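Tryptophane-5-halogenase (PDB 5UAO) probably uses bound FAD to chlorinate a peptide tryptophan at the indole 5-position during biosynthesis of the lanthipeptide NAI-107. Local coordinates at residues M279-C284 and L295-S300; T256-T261 and L325-S330; T44-K49 and A190-R195; I29-V34 and W54-L59. All blocks are in the same frame, centred on the assembly; numbering follows the deposited sequence.

Contact 1: M279-C284 and L295-S300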
loop_
_atom_site.group_PDB
_atom_site.type_symbol
_atom_site.label_atom_id
_atom_site.label_comp_id
_atom_site.label_asym_id
_atom_site.label_seq_id
_atom_site.Cartn_x
_atom_site.Cartn_y
_atom_site.Cartn_z
ATOM N N MET A 279 31.491 14.175 -3.909
ATOM C CA MET A 279 32.394 14.942 -4.713
ATOM C C MET A 279 32.018 16.423 -4.463
ATOM O O MET A 279 31.069 16.716 -3.726
ATOM C CB MET A 279 32.232 14.608 -6.205
ATOM C CG MET A 279 32.507 13.134 -6.611
ATOM S SD MET A 279 34.265 12.759 -6.442
ATOM C CE MET A 279 34.838 13.342 -8.019
ATOM N N ASN A 280 32.804 17.333 -5.000
ATOM C CA ASN A 280 32.617 18.757 -4.634
ATOM C C ASN A 280 31.295 19.339 -5.117
ATOM O O ASN A 280 30.720 20.224 -4.476
ATOM C CB ASN A 280 33.786 19.600 -5.162
ATOM C CG ASN A 280 35.118 19.297 -4.438
ATOM O OD1 ASN A 280 35.119 18.857 -3.315
ATOM N ND2 ASN A 280 36.245 19.585 -5.101
ATOM N N ALA A 281 30.842 18.863 -6.264
ATOM C CA ALA A 281 29.603 19.370 -6.880
ATOM C C ALA A 281 28.658 18.233 -7.277
ATOM O O ALA A 281 27.924 18.353 -8.286
ATOM C CB ALA A 281 29.998 20.165 -8.095
ATOM N N GLY A 282 28.590 17.164 -6.462
ATOM C CA GLY A 282 27.780 15.986 -6.785
ATOM C C GLY A 282 28.423 14.749 -6.209
ATOM O O GLY A 282 28.901 14.790 -5.063
ATOM N N TRP A 283 28.456 13.671 -6.993
ATOM C CA TRP A 283 28.982 12.418 -6.448
ATOM C C TRP A 283 29.417 11.531 -7.597
ATOM O O TRP A 283 28.974 11.715 -8.746
ATOM C CB TRP A 283 27.878 11.720 -5.568
ATOM C CG TRP A 283 26.661 11.260 -6.380
ATOM C CD1 TRP A 283 25.624 12.028 -6.798
ATOM C CD2 TRP A 283 26.444 9.963 -6.972
ATOM N NE1 TRP A 283 24.756 11.292 -7.578
ATOM C CE2 TRP A 283 25.230 10.018 -7.682
ATOM C CE3 TRP A 283 27.121 8.716 -6.875
ATOM C CZ2 TRP A 283 24.700 8.911 -8.352
ATOM C CZ3 TRP A 283 26.587 7.620 -7.519
ATOM C CH2 TRP A 283 25.380 7.715 -8.241
ATOM N N CYS A 284 30.188 10.476 -7.277
ATOM C CA CYS A 284 30.754 9.646 -8.296
ATOM C C CYS A 284 30.469 8.170 -8.008
ATOM O O CYS A 284 30.646 7.725 -6.898
ATOM C CB CYS A 284 32.286 9.905 -8.429
ATOM S SG CYS A 284 33.061 9.075 -9.834
ATOM N N LEU A 295 33.261 4.286 -13.856
ATOM C CA LEU A 295 33.004 5.405 -12.977
ATOM C C LEU A 295 32.145 6.470 -13.674
ATOM O O LEU A 295 32.188 6.633 -14.892
ATOM C CB LEU A 295 34.343 6.009 -12.527
ATOM C CG LEU A 295 34.967 5.366 -11.314
ATOM C CD1 LEU A 295 35.505 3.995 -11.579
ATOM C CD2 LEU A 295 36.135 6.228 -10.881
ATOM N N GLY A 296 31.432 7.252 -12.857
ATOM C CA GLY A 296 30.734 8.424 -13.353
ATOM C C GLY A 296 30.518 9.484 -12.293
ATOM O O GLY A 296 29.925 9.229 -11.241
ATOM N N TYR A 297 31.024 10.668 -12.580
ATOM C CA TYR A 297 30.818 11.836 -11.727
ATOM C C TYR A 297 29.578 12.577 -12.201
ATOM O O TYR A 297 29.539 13.213 -13.254
ATOM C CB TYR A 297 32.045 12.726 -11.798
ATOM C CG TYR A 297 32.034 13.962 -10.992
ATOM C CD1 TYR A 297 31.026 14.242 -10.067
ATOM C CD2 TYR A 297 33.132 14.839 -11.050
ATOM C CE1 TYR A 297 31.066 15.399 -9.307
ATOM C CE2 TYR A 297 33.175 15.960 -10.267
ATOM C CZ TYR A 297 32.177 16.211 -9.377
ATOM O OH TYR A 297 32.233 17.351 -8.597
ATOM N N VAL A 298 28.542 12.374 -11.414
ATOM C CA VAL A 298 27.270 13.040 -11.554
ATOM C C VAL A 298 27.368 14.395 -10.846
ATOM O O VAL A 298 27.645 14.476 -9.648
ATOM C CB VAL A 298 26.150 12.159 -10.875
ATOM C CG1 VAL A 298 24.827 12.913 -10.757
ATOM C CG2 VAL A 298 25.903 10.879 -11.679
ATOM N N PHE A 299 27.102 15.439 -11.566
ATOM C CA PHE A 299 27.319 16.817 -11.026
ATOM C C PHE A 299 26.206 17.768 -11.464
ATOM O O PHE A 299 25.505 17.485 -12.445
ATOM C CB PHE A 299 28.714 17.383 -11.459
ATOM C CG PHE A 299 28.940 17.500 -12.930
ATOM C CD1 PHE A 299 29.355 16.400 -13.679
ATOM C CD2 PHE A 299 28.852 18.704 -13.575
ATOM C CE1 PHE A 299 29.606 16.532 -15.038
ATOM C CE2 PHE A 299 29.050 18.839 -14.942
ATOM C CZ PHE A 299 29.451 17.754 -15.684
ATOM N N SER A 300 26.099 18.918 -10.766
ATOM C CA SER A 300 25.329 20.088 -11.233
ATOM C C SER A 300 26.151 20.962 -12.129
ATOM O O SER A 300 27.163 21.571 -11.686
ATOM C CB SER A 300 24.923 20.965 -10.062
ATOM O OG SER A 300 24.420 22.183 -10.637
#
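The phenol oxygen of Y297 is gripped twice: A281 N donates to Y297 OH at 3.1 Å, and a carboxylate oxygen of E312, on helix 306-316, is hydrogen-bonded to the same hydroxyl. The other oxygen of E312 takes the amide of N280, which ties phenol and turn to a single acid. The ring of Y297 runs back beneath the turn at 280-281 because chi1 (-180°) turns CG away from the backbone N. M279 curls over one face, its chain bent at both chi2 and chi3; M279 CE lies 3.9 Å from the ring centroid in a CH-pi contact, and SD stands higher above that face as a Met-aromatic partner. W283 O sits at the ring's edge, near its plane. A phenylalanine in place of Y297 would probably leave the A281 amide and the E312 carboxylate each short of a mate.

These residues belong to an antiparallel hairpin, strands 282-288 and 293-299, within a larger mixed sheet. Between these segments the hydrogen-bonded pair is W283 with V298: W283 N to V298 O is 2.9 Å, and V298 N returns the bond to W283 O at 2.8 Å. G282, at a positive phi of 149°, passes so near V298 O that a side chain there would collide with the opposite strand. On the sheet face bearing W283 and V298, the two side chains lie side by side; V298 CB stands over the indole, 4.0 Å from the centroid of its five-membered ring, while W283 NE1 is hydrogen-bonded to E352. Where the strands part, S300 N still reaches A281 O at 3.1 Å.

Contact 2: T256-T261 and L325-S330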
loop_
_atom_site.group_PDB
_atom_site.type_symbol
_atom_site.label_atom_id
_atom_site.label_comp_id
_atom_site.label_asym_id
_atom_site.label_seq_id
_atom_site.Cartn_x
_atom_site.Cartn_y
_atom_site.Cartn_z
ATOM N N THR A 256 21.321 17.720 -9.854
ATOM C CA THR A 256 22.360 17.347 -10.819
ATOM C C THR A 256 21.792 17.135 -12.223
ATOM O O THR A 256 20.651 16.758 -12.344
ATOM C CB THR A 256 23.075 16.068 -10.372
ATOM O OG1 THR A 256 22.131 15.025 -10.192
ATOM C CG2 THR A 256 23.795 16.310 -9.059
ATOM N N ASP A 257 22.594 17.311 -13.266
ATOM C CA ASP A 257 22.098 17.198 -14.616
ATOM C C ASP A 257 23.093 16.699 -15.634
ATOM O O ASP A 257 22.807 16.745 -16.845
ATOM C CB ASP A 257 21.613 18.587 -15.087
ATOM C CG ASP A 257 22.688 19.658 -14.971
ATOM O OD1 ASP A 257 23.797 19.447 -14.411
ATOM O OD2 ASP A 257 22.443 20.741 -15.491
ATOM N N ALA A 258 24.276 16.267 -15.184
ATOM C CA ALA A 258 25.331 15.825 -16.078
ATOM C C ALA A 258 26.183 14.796 -15.389
ATOM O O ALA A 258 26.241 14.770 -14.162
ATOM C CB ALA A 258 26.198 17.024 -16.542
ATOM N N ALA A 259 26.826 13.948 -16.203
ATOM C CA ALA A 259 27.833 13.028 -15.733
ATOM C C ALA A 259 29.002 12.912 -16.701
ATOM O O ALA A 259 28.843 12.794 -17.934
ATOM C CB ALA A 259 27.218 11.654 -15.542
ATOM N N VAL A 260 30.185 12.853 -16.135
ATOM C CA VAL A 260 31.388 12.549 -16.881
ATOM C C VAL A 260 31.745 11.089 -16.534
ATOM O O VAL A 260 32.019 10.748 -15.381
ATOM C CB VAL A 260 32.582 13.431 -16.456
ATOM C CG1 VAL A 260 33.820 13.002 -17.219
ATOM C CG2 VAL A 260 32.337 14.878 -16.808
ATOM N N THR A 261 31.855 10.269 -17.546
ATOM C CA THR A 261 32.189 8.887 -17.316
ATOM C C THR A 261 33.627 8.509 -17.687
ATOM O O THR A 261 34.293 9.162 -18.548
ATOM C CB THR A 261 31.216 7.957 -18.103
ATOM O OG1 THR A 261 31.340 8.163 -19.527
ATOM C CG2 THR A 261 29.805 8.204 -17.645
ATOM N N LEU A 325 30.583 12.598 -21.831
ATOM C CA LEU A 325 29.754 13.509 -21.041
ATOM C C LEU A 325 28.274 13.191 -21.385
ATOM O O LEU A 325 27.891 13.211 -22.549
ATOM C CB LEU A 325 30.034 14.945 -21.414
ATOM C CG LEU A 325 29.123 16.009 -20.776
ATOM C CD1 LEU A 325 29.363 16.166 -19.284
ATOM C CD2 LEU A 325 29.423 17.303 -21.522
ATOM N N VAL A 326 27.466 12.896 -20.393
ATOM C CA VAL A 326 26.068 12.549 -20.596
ATOM C C VAL A 326 25.208 13.597 -19.851
ATOM O O VAL A 326 25.489 13.868 -18.713
ATOM C CB VAL A 326 25.838 11.150 -20.011
ATOM C CG1 VAL A 326 24.373 10.792 -19.986
ATOM C CG2 VAL A 326 26.616 10.108 -20.816
ATOM N N ARG A 327 24.127 14.107 -20.450
ATOM C CA ARG A 327 23.260 15.106 -19.801
ATOM C C ARG A 327 21.914 14.475 -19.537
ATOM O O ARG A 327 21.509 13.492 -20.198
ATOM C CB ARG A 327 23.110 16.342 -20.699
ATOM C CG ARG A 327 24.422 16.965 -21.098
ATOM C CD ARG A 327 24.245 18.421 -21.422
ATOM N NE ARG A 327 25.545 19.046 -21.659
ATOM C CZ ARG A 327 26.240 19.763 -20.790
ATOM N NH1 ARG A 327 25.775 20.046 -19.573
ATOM N NH2 ARG A 327 27.409 20.253 -21.184
ATOM N N PHE A 328 21.239 14.957 -18.546
ATOM C CA PHE A 328 19.936 14.367 -18.182
ATOM C C PHE A 328 19.096 15.339 -17.435
ATOM O O PHE A 328 19.580 16.392 -17.027
ATOM C CB PHE A 328 20.112 13.079 -17.373
ATOM C CG PHE A 328 20.884 13.251 -16.082
ATOM C CD1 PHE A 328 20.234 13.720 -14.935
ATOM C CD2 PHE A 328 22.232 12.977 -16.015
ATOM C CE1 PHE A 328 20.923 13.853 -13.740
ATOM C CE2 PHE A 328 22.922 13.090 -14.811
ATOM C CZ PHE A 328 22.267 13.566 -13.699
ATOM N N ARG A 329 17.825 14.978 -17.212
ATOM C CA ARG A 329 16.976 15.768 -16.338
ATOM C C ARG A 329 16.131 14.856 -15.489
ATOM O O ARG A 329 15.754 13.749 -15.902
ATOM C CB ARG A 329 16.148 16.732 -17.141
ATOM C CG ARG A 329 15.165 16.044 -18.097
ATOM C CD ARG A 329 14.200 17.101 -18.679
ATOM N NE ARG A 329 13.227 16.481 -19.560
ATOM C CZ ARG A 329 12.237 17.131 -20.164
ATOM N NH1 ARG A 329 12.036 18.431 -19.968
ATOM N NH2 ARG A 329 11.417 16.467 -20.924
ATOM N N SER A 330 15.907 15.263 -14.249
ATOM C CA SER A 330 15.207 14.439 -13.262
ATOM C C SER A 330 13.774 14.878 -13.225
ATOM O O SER A 330 13.468 16.066 -13.025
ATOM C CB SER A 330 15.819 14.576 -11.847
ATOM O OG SER A 330 17.120 14.016 -11.828
HETATM O O HOH W 1 17.940 17.160 -12.520
HETATM O O HOH W 2 23.223 19.274 -18.444
#
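F328 lays its ring flat against the backbone of D257, just where a classic beta bulge places D257 and A258 together opposite F299 of the neighbouring strand. D257 C hangs 3.6 Å above the ring plane, over its centre, and D257 CA makes a CH-pi contact 3.8 Å from the centroid. T256 approaches differently: T256 OG1 lies in the ring plane at the edge, 3.8 Å from F328 CZ. The pose depends on chi1 of 59°, with CG lodged between the backbone N and the carbonyl carbon, which folds the ring across the bulge. F350 and F234 also pack on this ring. Cut back to an alanine, this position would probably leave a gap over the D257-A258 peptide and the bulge without its cover.

Strand 324-327 lies at the end of the sheet within this chain, antiparallel to 258-264. A259 and V326 form the hydrogen-bonded pair, and both touch the bound FAD. The other face carries A258, V260, L325 and R327; here L325 crosses V260 at a slant, L325 CD1 reaching V260 CG2 at 4.1 Å, with F299 packed beside them.

F328 N binds D257 O at 2.9 Å from well above the carbonyl plane, 48° out of it. That oxygen is gripped a second time, by a water 3.0 Å from D257 O that in turn accepts a hydrogen bond from R327 NH1 at 2.9 Å.

Contact 3: T44-K49 and A190-R195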
loop_
_atom_site.group_PDB
_atom_site.type_symbol
_atom_site.label_atom_id
_atom_site.label_comp_id
_atom_site.label_asym_id
_atom_site.label_seq_id
_atom_site.Cartn_x
_atom_site.Cartn_y
_atom_site.Cartn_z
ATOM N N THR A 44 11.379 -4.433 -23.293
ATOM C CA THR A 44 9.970 -4.433 -23.598
ATOM C C THR A 44 9.645 -5.414 -24.701
ATOM O O THR A 44 8.671 -6.182 -24.560
ATOM C CB THR A 44 9.520 -3.061 -24.120
ATOM O OG1 THR A 44 9.816 -2.095 -23.126
ATOM C CG2 THR A 44 8.063 -3.052 -24.403
ATOM N N ALA A 45 10.432 -5.410 -25.780
ATOM C CA ALA A 45 10.156 -6.318 -26.906
ATOM C C ALA A 45 10.275 -7.815 -26.480
ATOM O O ALA A 45 9.440 -8.631 -26.843
ATOM C CB ALA A 45 11.115 -6.019 -28.047
ATOM N N LEU A 46 11.271 -8.130 -25.650
ATOM C CA LEU A 46 11.445 -9.496 -25.159
ATOM C C LEU A 46 10.290 -9.927 -24.249
ATOM O O LEU A 46 9.866 -11.067 -24.315
ATOM C CB LEU A 46 12.785 -9.636 -24.442
ATOM C CG LEU A 46 13.946 -9.615 -25.393
ATOM C CD1 LEU A 46 15.233 -9.381 -24.641
ATOM C CD2 LEU A 46 14.037 -10.954 -26.097
ATOM N N ALA A 47 9.798 -8.997 -23.408
ATOM C CA ALA A 47 8.676 -9.276 -22.520
ATOM C C ALA A 47 7.377 -9.507 -23.296
ATOM O O ALA A 47 6.636 -10.470 -22.943
ATOM C CB ALA A 47 8.492 -8.167 -21.516
ATOM N N LEU A 48 7.122 -8.683 -24.344
ATOM C CA LEU A 48 5.963 -8.872 -25.159
ATOM C C LEU A 48 5.945 -10.226 -25.869
ATOM O O LEU A 48 4.929 -10.916 -25.882
ATOM C CB LEU A 48 5.792 -7.778 -26.206
ATOM C CG LEU A 48 5.352 -6.436 -25.644
ATOM C CD1 LEU A 48 5.749 -5.354 -26.673
ATOM C CD2 LEU A 48 3.871 -6.409 -25.366
ATOM N N LYS A 49 7.034 -10.555 -26.509
ATOM C CA LYS A 49 7.136 -11.814 -27.199
ATOM C C LYS A 49 7.129 -13.038 -26.219
ATOM O O LYS A 49 6.606 -14.068 -26.590
ATOM C CB LYS A 49 8.387 -11.790 -28.083
ATOM C CG LYS A 49 8.343 -12.690 -29.303
ATOM C CD LYS A 49 7.260 -12.270 -30.304
ATOM C CE LYS A 49 7.229 -13.248 -31.464
ATOM N NZ LYS A 49 5.929 -13.128 -32.170
ATOM N N ALA A 190 16.284 -11.281 -31.673
ATOM C CA ALA A 190 16.300 -11.809 -33.048
ATOM C C ALA A 190 16.038 -13.307 -33.044
ATOM O O ALA A 190 15.267 -13.804 -33.837
ATOM C CB ALA A 190 17.636 -11.528 -33.696
ATOM N N ARG A 191 16.651 -14.007 -32.112
ATOM C CA ARG A 191 16.476 -15.423 -32.008
ATOM C C ARG A 191 15.036 -15.754 -31.660
ATOM O O ARG A 191 14.534 -16.768 -32.047
ATOM C CB ARG A 191 17.352 -15.916 -30.895
ATOM C CG ARG A 191 17.368 -17.396 -30.723
ATOM C CD ARG A 191 18.654 -17.763 -29.971
ATOM N NE ARG A 191 18.424 -17.911 -28.554
ATOM C CZ ARG A 191 19.348 -17.779 -27.602
ATOM N NH1 ARG A 191 20.594 -17.438 -27.886
ATOM N NH2 ARG A 191 18.985 -17.978 -26.343
ATOM N N ARG A 192 14.374 -14.911 -30.901
ATOM C CA ARG A 192 13.006 -15.162 -30.538
ATOM C C ARG A 192 11.940 -14.571 -31.432
ATOM O O ARG A 192 10.771 -14.655 -31.090
ATOM C CB ARG A 192 12.802 -14.690 -29.124
ATOM C CG ARG A 192 13.611 -15.517 -28.161
ATOM C CD ARG A 192 13.406 -15.005 -26.777
ATOM N NE ARG A 192 14.181 -15.699 -25.756
ATOM C CZ ARG A 192 14.028 -15.465 -24.457
ATOM N NH1 ARG A 192 13.160 -14.537 -24.034
ATOM N NH2 ARG A 192 14.760 -16.117 -23.581
ATOM N N GLY A 193 12.298 -14.031 -32.581
ATOM C CA GLY A 193 11.282 -13.620 -33.578
ATOM C C GLY A 193 10.808 -12.163 -33.477
ATOM O O GLY A 193 9.833 -11.753 -34.116
ATOM N N VAL A 194 11.463 -11.360 -32.654
ATOM C CA VAL A 194 11.203 -9.903 -32.690
ATOM C C VAL A 194 11.712 -9.396 -34.053
ATOM O O VAL A 194 12.868 -9.702 -34.415
ATOM C CB VAL A 194 11.906 -9.165 -31.524
ATOM C CG1 VAL A 194 11.808 -7.665 -31.709
ATOM C CG2 VAL A 194 11.279 -9.534 -30.180
ATOM N N ARG A 195 10.898 -8.656 -34.810
ATOM C CA ARG A 195 11.391 -8.100 -36.099
ATOM C C ARG A 195 12.140 -6.798 -35.874
ATOM O O ARG A 195 11.706 -5.969 -35.114
ATOM C CB ARG A 195 10.218 -7.841 -37.035
ATOM C CG ARG A 195 9.302 -9.041 -37.189
ATOM C CD ARG A 195 8.386 -8.908 -38.408
ATOM N NE ARG A 195 7.282 -7.952 -38.240
ATOM C CZ ARG A 195 7.278 -6.691 -38.674
ATOM N NH1 ARG A 195 8.341 -6.160 -39.266
ATOM N NH2 ARG A 195 6.197 -5.942 -38.487
HETATM O O HOH W 3 11.119 -13.164 -25.559
HETATM O O HOH W 4 7.150 -10.837 -33.766
#
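The guanidinium of R192 meets L46 indirectly at its edge, where a water lies in its plane: R192 NH1 donates to this water at 2.9 Å, and the water donates onward to L46 O at 2.7 Å. R192 stands in the Schellman turn that closes helix 178-191. L46 CD2 approaches the guanidinium obliquely and rests 4.2 Å from R192 CD, the two side chains crossing at about a right angle. R192 NH1 has a further hydrogen bond to L86 O, so the arginine ties helix 39-51 to the region after helix 76-85.

G193, with positive phi, is the C-prime residue of the Schellman motif; G193 N returns to A190 O, and V194 N to A189 O. V194 then sets both methyls against helix 39-51, with V194 CG1 4.1 Å from A45 CB and V194 CG2 beside the carbonyl oxygen of A45.

K49 lies alongside the turn. Its CG is roughly anti to the backbone N, and the bend at chi2 (64°) sends the chain past the carbonyl oxygens of R192 and G193, with K49 CG 3.6 Å from R192 O. At its tip, K49 NZ hydrogen-bonds L55 O and P53 O, and donates at 3.0 Å to a water that reaches G193 O at 2.9 Å.

Contact 4: I29-V34 and W54-L59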
loop_
_atom_site.group_PDB
_atom_site.type_symbol
_atom_site.label_atom_id
_atom_site.label_comp_id
_atom_site.label_asym_id
_atom_site.label_seq_id
_atom_site.Cartn_x
_atom_site.Cartn_y
_atom_site.Cartn_z
ATOM N N ILE A 29 -5.723 -6.291 -31.309
ATOM C CA ILE A 29 -4.357 -5.750 -31.295
ATOM C C ILE A 29 -3.415 -6.881 -31.592
ATOM O O ILE A 29 -3.144 -7.726 -30.717
ATOM C CB ILE A 29 -4.045 -5.057 -29.949
ATOM C CG1 ILE A 29 -4.777 -3.698 -29.951
ATOM C CG2 ILE A 29 -2.551 -4.852 -29.764
ATOM C CD1 ILE A 29 -4.957 -3.054 -28.605
ATOM N N ARG A 30 -2.854 -6.846 -32.798
ATOM C CA ARG A 30 -2.043 -7.932 -33.308
ATOM C C ARG A 30 -0.564 -7.584 -33.481
ATOM O O ARG A 30 0.283 -8.473 -33.498
ATOM C CB ARG A 30 -2.595 -8.373 -34.692
ATOM C CG ARG A 30 -4.009 -8.991 -34.648
ATOM C CD ARG A 30 -4.432 -9.549 -36.012
ATOM N NE ARG A 30 -5.869 -9.889 -36.050
ATOM C CZ ARG A 30 -6.444 -10.913 -35.404
ATOM N NH1 ARG A 30 -5.710 -11.746 -34.640
ATOM N NH2 ARG A 30 -7.765 -11.124 -35.528
ATOM N N THR A 31 -0.261 -6.313 -33.737
ATOM C CA THR A 31 1.113 -5.877 -34.004
ATOM C C THR A 31 1.476 -4.824 -32.954
ATOM O O THR A 31 0.677 -3.981 -32.680
ATOM C CB THR A 31 1.233 -5.228 -35.411
ATOM O OG1 THR A 31 0.511 -3.982 -35.480
ATOM C CG2 THR A 31 0.614 -6.183 -36.465
ATOM N N VAL A 32 2.717 -4.850 -32.454
ATOM C CA VAL A 32 3.223 -3.818 -31.549
ATOM C C VAL A 32 4.553 -3.347 -32.105
ATOM O O VAL A 32 5.398 -4.153 -32.511
ATOM C CB VAL A 32 3.421 -4.343 -30.115
ATOM C CG1 VAL A 32 4.055 -3.289 -29.255
ATOM C CG2 VAL A 32 2.110 -4.838 -29.504
ATOM N N GLY A 33 4.669 -2.044 -32.191
ATOM C CA GLY A 33 5.910 -1.328 -32.578
ATOM C C GLY A 33 6.580 -0.723 -31.327
ATOM O O GLY A 33 6.054 0.185 -30.702
ATOM N N VAL A 34 7.717 -1.273 -30.961
ATOM C CA VAL A 34 8.563 -0.739 -29.914
ATOM C C VAL A 34 9.591 0.238 -30.520
ATOM O O VAL A 34 10.483 -0.128 -31.338
ATOM C CB VAL A 34 9.256 -1.879 -29.181
ATOM C CG1 VAL A 34 10.284 -1.309 -28.173
ATOM C CG2 VAL A 34 8.193 -2.792 -28.577
ATOM N N TRP A 54 1.903 -14.732 -29.588
ATOM C CA TRP A 54 1.110 -14.494 -30.793
ATOM C C TRP A 54 1.262 -13.071 -31.397
ATOM O O TRP A 54 0.884 -12.868 -32.540
ATOM C CB TRP A 54 -0.387 -14.746 -30.529
ATOM C CG TRP A 54 -0.927 -13.975 -29.435
ATOM C CD1 TRP A 54 -1.529 -12.750 -29.508
ATOM C CD2 TRP A 54 -0.921 -14.354 -28.049
ATOM N NE1 TRP A 54 -1.872 -12.334 -28.224
ATOM C CE2 TRP A 54 -1.533 -13.318 -27.328
ATOM C CE3 TRP A 54 -0.467 -15.486 -27.354
ATOM C CZ2 TRP A 54 -1.712 -13.370 -25.933
ATOM C CZ3 TRP A 54 -0.624 -15.533 -25.953
ATOM C CH2 TRP A 54 -1.248 -14.481 -25.268
ATOM N N LEU A 55 1.757 -12.098 -30.630
ATOM C CA LEU A 55 1.906 -10.764 -31.182
ATOM C C LEU A 55 3.005 -10.693 -32.207
ATOM O O LEU A 55 4.037 -11.331 -32.099
ATOM C CB LEU A 55 2.219 -9.766 -30.109
ATOM C CG LEU A 55 1.120 -9.525 -29.130
ATOM C CD1 LEU A 55 1.629 -8.488 -28.131
ATOM C CD2 LEU A 55 -0.135 -9.116 -29.853
ATOM N N ASP A 56 2.784 -9.892 -33.224
ATOM C CA ASP A 56 3.885 -9.531 -34.071
ATOM C C ASP A 56 4.583 -8.294 -33.468
ATOM O O ASP A 56 4.005 -7.222 -33.428
ATOM C CB ASP A 56 3.403 -9.281 -35.479
ATOM C CG ASP A 56 4.538 -8.887 -36.377
ATOM O OD1 ASP A 56 5.556 -9.596 -36.342
ATOM O OD2 ASP A 56 4.460 -7.848 -37.052
ATOM N N VAL A 57 5.817 -8.446 -33.002
ATOM C CA VAL A 57 6.478 -7.388 -32.270
ATOM C C VAL A 57 7.678 -6.936 -33.083
ATOM O O VAL A 57 8.549 -7.731 -33.440
ATOM C CB VAL A 57 6.932 -7.897 -30.901
ATOM C CG1 VAL A 57 7.768 -6.843 -30.181
ATOM C CG2 VAL A 57 5.733 -8.296 -30.046
ATOM N N ALA A 58 7.729 -5.648 -33.388
ATOM C CA ALA A 58 8.780 -5.049 -34.207
ATOM C C ALA A 58 9.511 -4.045 -33.342
ATOM O O ALA A 58 8.855 -3.317 -32.594
ATOM C CB ALA A 58 8.147 -4.337 -35.390
ATOM N N LEU A 59 10.837 -4.035 -33.380
ATOM C CA LEU A 59 11.618 -3.029 -32.757
ATOM C C LEU A 59 12.216 -2.102 -33.830
ATOM O O LEU A 59 12.956 -2.583 -34.689
ATOM C CB LEU A 59 12.723 -3.664 -31.867
ATOM C CG LEU A 59 13.431 -2.649 -30.948
ATOM C CD1 LEU A 59 13.832 -3.207 -29.584
ATOM C CD2 LEU A 59 14.662 -2.038 -31.618
#
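Four backbone hydrogen bonds join R30, V32 and V34 to D56 and A58, the donors alternating between the two segments. D56 N binds R30 O at 2.9 Å; V32 N binds D56 O; A58 N binds V32 O; and V34 N closes the series on A58 O, also at 2.9 Å. All four are close to straight, none below 163°. Weaker CA-H...O contacts fill in between them, the shortest from T31 CA to D56 O at 3.2 Å, so that the D56 carbonyl is approached by an amide and an alpha hydrogen together.

Apolar contacts gather on the face carrying V32, V34, V57 and L59. L55, just ahead of its strand, joins them: its CG lies beside the backbone N (chi1 -67°), and an extended chi2 brings L55 CD1 to V32 CG2 at 3.9 Å while L55 CD2 reaches I29 O at 3.4 Å. V34 CG1 meets L59 CD1 at 4.3 Å. L48 of helix 39-51 packs onto V32, V34 and V57 from above this face.

The other face carries T31 and D56 beside A58, and T31 CG2 passes D56 OD2 at 4.2 Å. The polar ends find their partners elsewhere: D56 forms a salt bridge with R195 of the next strand, and T31 OG1 is hydrogen-bonded to D226 N.

The strands run parallel, 17° apart, and helix 39-51 connects them in a beta-alpha-beta crossover. Together with the GxGxxG pattern of G36, G38 and G41, which V34 touches, this is consistent with the Rossmann-type unit that opens FAD-binding folds.

The four contacts fall into two pairs, each with centres about 9 Å apart. Contacts 1 and 2 share a sheet: strand 293-299 sits beside 258-264, with F299 N 2.8 Å from A258 O and Y297 N 3.0 Å from V260 O. Contacts 3 and 4 interlock round helix 39-51; V194 CG1 lies 3.7 Å from V57 O, and R195 O meets L59 N at 2.7 Å. The pairs do not touch; between contacts 2 and 3 the nearest atoms are about 18 Å apart. Both pairs lie near the FAD, contact 2 touching it through A259 and V326: the side chain of V326 lies about 4 Å from it, that of V298 about 5 Å, that of L59 about 6 Å, and that of A45 about 11 Å.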